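Local structure of ABC transporter substrate binding protein (Ribose) (Agrobacterium vitis, 4WUT) at residues Ser191-Thr202 with Asn219-Ile230. The protein probably binds a sugar for uptake by an ABC transporter, and holds beta-D-fucopyranose in the crystal. Sequence-based numbering, arbitrary orientation.
Sequences SQSQMATALNQT and NEPTAIGMGRAI. With CA (calcium ion), chain F; FCB (beta-D-fucopyranose), chain E.
At the sugar pocket of this periplasmic-binding-protein fold, Asn-219, the N-cap of helix 220-232, meets the turn that precedes helix 195-208. Its amide works in both directions. ND2 donates to Ser-193 OG at 3.0 Å, slightly tilted from the amide plane, and to O4 of the fucose on a straighter path (158°); OD1 takes Thr-222 N and Thr-222 OG1 from opposite faces of its plane. With both ends held, the amide has little freedom to rotate. Ser-193 OG is also hydrogen-bonded to Glu-65, whose OE1 hydrogen-bonds the fucose as well. Deeper in, Ser-191 OG lies 2.7 Å from Thr-222 OG1 and accepts from Ser-193 N, closing an ST turn.

Beyond the turn, the axes of segments 195-202 and 220-230 come within 7.1 Å and cross at -44°. Gly-225 turns its bare CA to the other helix, which allows this approach. Leu-199 CA makes a CA-H...O contact with Gly-225 O at 3.4 Å. In the conformer described, the side chain of selenomethionine Met-195 crosses the Pro-221 ring at about a right angle, Met-195 CG to Pro-221 CB 3.6 Å. Thr-202 turns OG1 back to Ala-198 O (chi1 -61°), which leaves CG2 pressed tightly on Ala-229 CB at 3.4 Å.

Asn-200, facing away from this interface, binds calcium together with Asp-204. Thr-202 and Thr-222 touch Met-157 of strand 153-158, Thr-202 and Met-226 touch Ile-215 of strand 214-217, and helix 248-255 packs against helix 220-232 through Ala-223, Ile-224 and Arg-228.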
loop_
_atom_site.group_PDB
_atom_site.type_symbol
_atom_site.label_atom_id
_atom_site.label_comp_id
_atom_site.label_asym_id
_atom_site.label_seq_id
_atom_site.Cartn_x
_atom_site.Cartn_y
_atom_site.Cartn_z
ATOM N N SER A 191 6.890 -10.719 3.910
ATOM C CA SER A 191 7.654 -10.002 4.925
ATOM C C SER A 191 6.828 -9.612 6.149
ATOM O O SER A 191 7.391 -9.148 7.148
ATOM C CB SER A 191 8.194 -8.700 4.384
ATOM O OG SER A 191 7.122 -7.813 4.138
ATOM N N GLN A 192 5.508 -9.766 6.079
ATOM C CA GLN A 192 4.575 -9.241 7.108
ATOM C C GLN A 192 4.732 -7.715 7.314
ATOM O O GLN A 192 4.428 -7.159 8.367
ATOM C CB GLN A 192 4.696 -9.990 8.450
ATOM C CG GLN A 192 4.641 -11.492 8.286
ATOM C CD GLN A 192 3.384 -11.927 7.617
ATOM O OE1 GLN A 192 2.335 -11.298 7.773
ATOM N NE2 GLN A 192 3.468 -13.011 6.872
ATOM N N SER A 193 5.177 -7.044 6.246
ATOM C CA SER A 193 5.458 -5.594 6.275
ATOM C C SER A 193 6.522 -5.188 7.313
ATOM O O SER A 193 6.533 -4.061 7.816
ATOM C CB SER A 193 4.190 -4.765 6.441
ATOM O OG SER A 193 3.408 -4.883 5.247
ATOM N N GLN A 194 7.413 -6.127 7.612
ATOM C CA GLN A 194 8.535 -5.861 8.510
ATOM C C GLN A 194 9.787 -5.716 7.662
ATOM O O GLN A 194 10.194 -6.657 6.969
ATOM C CB GLN A 194 8.712 -6.988 9.526
ATOM C CG GLN A 194 7.580 -7.125 10.517
ATOM C CD GLN A 194 7.461 -5.928 11.423
ATOM O OE1 GLN A 194 8.428 -5.185 11.635
ATOM N NE2 GLN A 194 6.275 -5.723 11.966
HETATM N N MSE A 195 10.376 -4.515 7.686
HETATM C CA MSE A 195 11.616 -4.218 6.969
HETATM C C MSE A 195 12.681 -5.283 7.229
HETATM O O MSE A 195 13.293 -5.813 6.288
HETATM C CB MSE A 195 12.167 -2.823 7.334
HETATM C CG MSE A 195 11.384 -1.623 6.768
HETATM SE SE MSE A 195 12.180 0.171 7.165
HETATM C CE MSE A 195 11.609 0.390 9.021
ATOM N N ALA A 196 12.889 -5.601 8.502
ATOM C CA ALA A 196 13.932 -6.537 8.891
ATOM C C ALA A 196 13.697 -7.936 8.334
ATOM O O ALA A 196 14.648 -8.629 7.934
ATOM C CB ALA A 196 14.071 -6.594 10.398
ATOM N N THR A 197 12.429 -8.333 8.260
ATOM C CA THR A 197 12.093 -9.629 7.710
ATOM C C THR A 197 12.372 -9.666 6.207
ATOM O O THR A 197 12.962 -10.630 5.687
ATOM C CB THR A 197 10.649 -9.960 7.975
ATOM O OG1 THR A 197 10.447 -9.988 9.398
ATOM C CG2 THR A 197 10.299 -11.296 7.393
ATOM N N ALA A 198 11.946 -8.604 5.516
ATOM C CA ALA A 198 12.242 -8.442 4.094
ATOM C C ALA A 198 13.733 -8.435 3.784
ATOM O O ALA A 198 14.172 -9.006 2.763
ATOM C CB ALA A 198 11.595 -7.164 3.564
ATOM N N LEU A 199 14.514 -7.787 4.644
ATOM C CA LEU A 199 15.969 -7.780 4.485
ATOM C C LEU A 199 16.510 -9.226 4.525
ATOM O O LEU A 199 17.230 -9.667 3.617
ATOM C CB LEU A 199 16.598 -6.869 5.546
ATOM C CG LEU A 199 18.028 -6.390 5.273
ATOM C CD1 LEU A 199 18.367 -5.230 6.202
ATOM C CD2 LEU A 199 18.992 -7.516 5.459
ATOM N N ASN A 200 16.149 -9.990 5.549
ATOM C CA ASN A 200 16.573 -11.379 5.653
ATOM C C ASN A 200 16.067 -12.227 4.481
ATOM O O ASN A 200 16.839 -12.944 3.869
ATOM C CB ASN A 200 16.092 -11.982 6.974
ATOM C CG ASN A 200 16.540 -13.436 7.152
ATOM O OD1 ASN A 200 17.693 -13.778 6.893
ATOM N ND2 ASN A 200 15.611 -14.296 7.554
ATOM N N GLN A 201 14.779 -12.130 4.161
ATOM C CA GLN A 201 14.249 -12.921 3.062
ATOM C C GLN A 201 14.937 -12.607 1.743
ATOM O O GLN A 201 15.198 -13.504 0.969
ATOM C CB GLN A 201 12.732 -12.730 2.933
ATOM C CG GLN A 201 11.980 -13.323 4.071
ATOM C CD GLN A 201 10.509 -12.933 4.082
ATOM O OE1 GLN A 201 10.115 -11.876 3.591
ATOM N NE2 GLN A 201 9.703 -13.781 4.686
ATOM N N THR A 202 15.208 -11.341 1.488
ATOM C CA THR A 202 15.955 -10.969 0.293
ATOM C C THR A 202 17.388 -11.477 0.297
ATOM O O THR A 202 17.884 -12.011 -0.687
ATOM C CB THR A 202 15.939 -9.455 0.096
ATOM O OG1 THR A 202 14.583 -9.022 -0.070
ATOM C CG2 THR A 202 16.665 -9.097 -1.162
ATOM N N ASN A 219 5.722 -3.532 -1.345
ATOM C CA ASN A 219 5.316 -2.373 -0.568
ATOM C C ASN A 219 6.519 -1.705 0.096
ATOM O O ASN A 219 7.659 -2.172 -0.024
ATOM C CB ASN A 219 4.209 -2.704 0.451
ATOM C CG ASN A 219 4.721 -3.361 1.726
ATOM O OD1 ASN A 219 5.826 -3.900 1.802
ATOM N ND2 ASN A 219 3.881 -3.337 2.748
ATOM N N GLU A 220 6.240 -0.619 0.791
ATOM C CA GLU A 220 7.291 0.246 1.317
ATOM C C GLU A 220 8.340 -0.495 2.177
ATOM O O GLU A 220 9.534 -0.510 1.836
ATOM C CB GLU A 220 6.688 1.454 2.049
ATOM C CG GLU A 220 7.737 2.403 2.624
ATOM C CD GLU A 220 7.106 3.485 3.497
ATOM O OE1 GLU A 220 6.592 3.154 4.590
ATOM O OE2 GLU A 220 7.088 4.661 3.091
ATOM N N PRO A 221 7.916 -1.130 3.285
ATOM C CA PRO A 221 8.953 -1.759 4.103
ATOM C C PRO A 221 9.637 -2.930 3.397
ATOM O O PRO A 221 10.817 -3.205 3.628
ATOM C CB PRO A 221 8.188 -2.244 5.332
ATOM C CG PRO A 221 6.755 -2.370 4.851
ATOM C CD PRO A 221 6.601 -1.214 3.932
ATOM N N THR A 222 8.917 -3.622 2.533
ATOM C CA THR A 222 9.482 -4.783 1.873
ATOM C C THR A 222 10.544 -4.302 0.892
ATOM O O THR A 222 11.616 -4.889 0.789
ATOM C CB THR A 222 8.404 -5.627 1.174
ATOM O OG1 THR A 222 7.403 -6.035 2.120
ATOM C CG2 THR A 222 8.989 -6.814 0.517
ATOM N N ALA A 223 10.222 -3.229 0.175
ATOM C CA ALA A 223 11.163 -2.717 -0.816
ATOM C C ALA A 223 12.390 -2.113 -0.170
ATOM O O ALA A 223 13.494 -2.193 -0.730
ATOM C CB ALA A 223 10.455 -1.696 -1.699
ATOM N N ILE A 224 12.230 -1.494 0.996
ATOM C CA ILE A 224 13.379 -0.949 1.722
ATOM C C ILE A 224 14.288 -2.080 2.203
ATOM O O ILE A 224 15.502 -2.059 2.021
ATOM C CB ILE A 224 12.934 -0.071 2.890
ATOM C CG1 ILE A 224 12.220 1.177 2.346
ATOM C CG2 ILE A 224 14.156 0.322 3.742
ATOM C CD1 ILE A 224 11.555 2.037 3.349
ATOM N N GLY A 225 13.710 -3.102 2.809
ATOM C CA GLY A 225 14.533 -4.216 3.226
ATOM C C GLY A 225 15.234 -4.880 2.054
ATOM O O GLY A 225 16.363 -5.319 2.173
HETATM N N MSE A 226 14.516 -5.008 0.950
HETATM C CA MSE A 226 15.048 -5.559 -0.292
HETATM C C MSE A 226 16.254 -4.755 -0.766
HETATM O O MSE A 226 17.308 -5.316 -1.051
HETATM C CB MSE A 226 13.954 -5.527 -1.357
HETATM C CG MSE A 226 14.394 -6.063 -2.694
HETATM SE SE MSE A 226 12.988 -5.833 -4.012
HETATM C CE MSE A 226 13.087 -3.904 -4.233
ATOM N N GLY A 227 16.108 -3.440 -0.834
ATOM C CA GLY A 227 17.197 -2.626 -1.319
ATOM C C GLY A 227 18.407 -2.751 -0.425
ATOM O O GLY A 227 19.541 -2.870 -0.893
ATOM N N ARG A 228 18.171 -2.760 0.879
ATOM C CA ARG A 228 19.284 -2.845 1.820
ATOM C C ARG A 228 20.000 -4.183 1.681
ATOM O O ARG A 228 21.227 -4.238 1.745
ATOM C CB ARG A 228 18.793 -2.644 3.249
ATOM C CG ARG A 228 18.305 -1.257 3.515
ATOM C CD ARG A 228 17.947 -1.029 4.967
ATOM N NE ARG A 228 17.462 0.332 5.152
ATOM C CZ ARG A 228 16.975 0.808 6.290
ATOM N NH1 ARG A 228 16.936 0.033 7.365
ATOM N NH2 ARG A 228 16.541 2.061 6.350
ATOM N N ALA A 229 19.242 -5.258 1.485
ATOM C CA ALA A 229 19.822 -6.584 1.257
ATOM C C ALA A 229 20.681 -6.642 0.006
ATOM O O ALA A 229 21.763 -7.225 0.017
ATOM C CB ALA A 229 18.728 -7.651 1.186
ATOM N N ILE A 230 20.176 -6.063 -1.086
ATOM C CA ILE A 230 20.920 -6.044 -2.335
ATOM C C ILE A 230 22.259 -5.314 -2.164
ATOM O O ILE A 230 23.313 -5.779 -2.600
ATOM C CB ILE A 230 20.080 -5.355 -3.418
ATOM C CG1 ILE A 230 18.869 -6.219 -3.787
ATOM C CG2 ILE A 230 20.906 -5.066 -4.637
ATOM C CD1 ILE A 230 17.849 -5.498 -4.598
HETATM CA CA CA F . 18.791 -15.907 6.529
HETATM C C1 FCB E . 1.581 0.367 0.864
HETATM C C2 FCB E . 0.325 -0.495 0.864
HETATM C C3 FCB E . -0.329 -0.476 2.136
HETATM C C4 FCB E . 0.665 -0.842 3.270
HETATM C C5 FCB E . 1.875 0.115 3.082
HETATM C C6 FCB E . 2.983 -0.116 4.150
HETATM O O1 FCB E . 2.257 0.027 -0.252
HETATM O O2 FCB E . -0.561 0.082 -0.135
HETATM O O3 FCB E . -1.407 -1.445 2.061
HETATM O O4 FCB E . 1.042 -2.240 3.213
HETATM O O5 FCB E . 2.463 -0.101 1.874
HETATM O O HOH W 1 20.932 -14.757 6.166
#